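Local coordinates for protein chitinase (Paenibacillus sp. FPU-7, PDB 5GZT) that probably catalyses random endo-hydrolysis of the beta-1,4 linkages between N-acetylglucosamine units in chitin and chitodextrins, at residues Asp831-Leu837 and Gln884-Asp888. Sequence-based numbering, arbitrary orientation.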
loop_
_atom_site.group_PDB
_atom_site.type_symbol
_atom_site.label_atom_id
_atom_site.label_comp_id
_atom_site.label_asym_id
_atom_site.label_seq_id
_atom_site.Cartn_x
_atom_site.Cartn_y
_atom_site.Cartn_z
ATOM N N ASP B 831 23.687 -8.780 59.655
ATOM C CA ASP B 831 23.691 -7.915 60.828
ATOM C C ASP B 831 24.646 -6.724 60.707
ATOM O O ASP B 831 24.311 -5.632 61.146
ATOM C CB ASP B 831 24.103 -8.679 62.096
ATOM C CG ASP B 831 22.994 -9.540 62.670
ATOM O OD1 ASP B 831 21.774 -9.326 62.432
ATOM O OD2 ASP B 831 23.338 -10.439 63.439
ATOM N N ALA B 832 25.871 -6.956 60.226
ATOM C CA ALA B 832 26.813 -5.829 60.011
ATOM C C ALA B 832 26.229 -4.821 59.008
ATOM O O ALA B 832 26.311 -3.632 59.208
ATOM C CB ALA B 832 28.164 -6.317 59.517
ATOM N N ASN B 833 25.669 -5.323 57.919
ATOM C CA ASN B 833 24.971 -4.406 56.953
ATOM C C ASN B 833 23.832 -3.636 57.567
ATOM O O ASN B 833 23.676 -2.465 57.234
ATOM C CB ASN B 833 24.498 -5.135 55.742
ATOM C CG ASN B 833 25.623 -5.484 54.839
ATOM O OD1 ASN B 833 26.645 -4.779 54.844
ATOM N ND2 ASN B 833 25.423 -6.486 53.974
ATOM N N PHE B 834 23.082 -4.212 58.511
ATOM C CA PHE B 834 22.017 -3.489 59.084
ATOM C C PHE B 834 22.574 -2.410 60.000
ATOM O O PHE B 834 21.961 -1.306 60.080
ATOM C CB PHE B 834 21.018 -4.373 59.894
ATOM C CG PHE B 834 20.345 -5.510 59.084
ATOM C CD1 PHE B 834 20.055 -5.382 57.717
ATOM C CD2 PHE B 834 19.996 -6.695 59.706
ATOM C CE1 PHE B 834 19.453 -6.409 57.038
ATOM C CE2 PHE B 834 19.423 -7.730 58.995
ATOM C CZ PHE B 834 19.107 -7.573 57.683
ATOM N N ALA B 835 23.693 -2.662 60.701
ATOM C CA ALA B 835 24.270 -1.554 61.493
ATOM C C ALA B 835 24.808 -0.496 60.577
ATOM O O ALA B 835 24.697 0.689 60.863
ATOM C CB ALA B 835 25.403 -2.039 62.404
ATOM N N TYR B 836 25.369 -0.895 59.446
ATOM C CA TYR B 836 25.842 0.103 58.446
ATOM C C TYR B 836 24.704 0.991 57.917
ATOM O O TYR B 836 24.784 2.217 57.930
ATOM C CB TYR B 836 26.544 -0.585 57.267
ATOM C CG TYR B 836 27.119 0.383 56.238
ATOM C CD1 TYR B 836 28.207 1.208 56.541
ATOM C CD2 TYR B 836 26.530 0.497 54.953
ATOM C CE1 TYR B 836 28.702 2.110 55.564
ATOM C CE2 TYR B 836 27.020 1.346 53.991
ATOM C CZ TYR B 836 28.100 2.178 54.278
ATOM O OH TYR B 836 28.526 3.047 53.272
ATOM N N LEU B 837 23.610 0.355 57.507
ATOM C CA LEU B 837 22.456 1.121 56.979
ATOM C C LEU B 837 21.953 2.119 58.016
ATOM O O LEU B 837 21.603 3.253 57.688
ATOM C CB LEU B 837 21.336 0.145 56.617
ATOM C CG LEU B 837 21.678 -0.625 55.372
ATOM C CD1 LEU B 837 20.627 -1.726 55.188
ATOM C CD2 LEU B 837 21.747 0.225 54.133
ATOM N N GLN B 884 12.392 -5.277 63.439
ATOM C CA GLN B 884 13.551 -5.805 64.128
ATOM C C GLN B 884 14.864 -5.184 63.577
ATOM O O GLN B 884 15.698 -4.755 64.344
ATOM C CB GLN B 884 13.643 -7.308 63.860
ATOM C CG GLN B 884 14.885 -7.855 64.524
ATOM C CD GLN B 884 14.907 -9.388 64.668
ATOM O OE1 GLN B 884 14.121 -10.134 64.047
ATOM N NE2 GLN B 884 15.836 -9.859 65.515
ATOM N N TYR B 885 14.973 -5.034 62.253
ATOM C CA TYR B 885 16.189 -4.483 61.647
ATOM C C TYR B 885 16.138 -3.028 61.231
ATOM O O TYR B 885 17.034 -2.531 60.534
ATOM C CB TYR B 885 16.613 -5.430 60.517
ATOM C CG TYR B 885 16.831 -6.839 61.084
ATOM C CD1 TYR B 885 17.826 -7.089 62.072
ATOM C CD2 TYR B 885 16.053 -7.893 60.682
ATOM C CE1 TYR B 885 18.031 -8.381 62.580
ATOM C CE2 TYR B 885 16.215 -9.153 61.176
ATOM C CZ TYR B 885 17.224 -9.408 62.103
ATOM O OH TYR B 885 17.338 -10.731 62.537
ATOM N N GLY B 886 15.130 -2.303 61.689
ATOM C CA GLY B 886 15.164 -0.864 61.513
ATOM C C GLY B 886 14.788 -0.364 60.084
ATOM O O GLY B 886 15.184 0.692 59.697
ATOM N N PHE B 887 14.007 -1.113 59.351
ATOM C CA PHE B 887 13.527 -0.692 57.985
ATOM C C PHE B 887 12.387 0.293 58.009
ATOM O O PHE B 887 11.570 0.344 58.974
ATOM C CB PHE B 887 13.213 -1.955 57.160
ATOM C CG PHE B 887 14.442 -2.709 56.769
ATOM C CD1 PHE B 887 15.296 -2.218 55.826
ATOM C CD2 PHE B 887 14.777 -3.928 57.414
ATOM C CE1 PHE B 887 16.390 -2.933 55.405
ATOM C CE2 PHE B 887 15.916 -4.595 57.082
ATOM C CZ PHE B 887 16.757 -4.071 56.098
ATOM N N ASP B 888 12.253 1.063 56.921
ATOM C CA ASP B 888 11.234 2.118 56.763
ATOM C C ASP B 888 10.110 1.701 55.775
ATOM O O ASP B 888 9.183 2.492 55.486
ATOM C CB ASP B 888 11.888 3.384 56.237
ATOM C CG ASP B 888 13.025 3.860 57.133
ATOM O OD1 ASP B 888 12.830 3.849 58.298
ATOM O OD2 ASP B 888 14.129 4.162 56.642
HETATM O O HOH W 1 19.320 -0.893 60.221
#
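Phe-834 places CG anti to its carbonyl carbon (chi1 -59°), and Tyr-885 adopts the same first torsion, which turns both rings toward each other between helix 830-843 and the turn after helix 868-884. The two ring centroids lie 4.5 Å apart with the planes at 34°, a tilted pair that meets most closely where Phe-834 CD2 comes 3.2 Å from Tyr-885 CD1. Tyr-885 CB makes a CH-pi contact over one face of Phe-834, 4.0 Å from the centroid. Phe-887 completes the cluster in an offset edge-to-face pair, its edge directed at the face of Phe-834 with planes at 83° and its CZ 3.7 Å from Phe-834 CE1. Phe-887 N bonds back to Met-882 O, and Gly-886, at positive phi, is the C-prime residue of a Schellman motif ending helix 868-884; the chain then enters strand 889-893 of this family 18 TIM barrel. An alanine in place of Phe-834 would probably leave Tyr-885 and Phe-887 without the ring both lean on, opening a gap between helix and turn. One water bridges the backbones, donating to Phe-834 O (2.7 Å) and Tyr-885 O (2.8 Å). At the margin, Asp-831 OD1 sits 3.9 Å from Tyr-885 CE1 while forming a salt bridge with Lys-805.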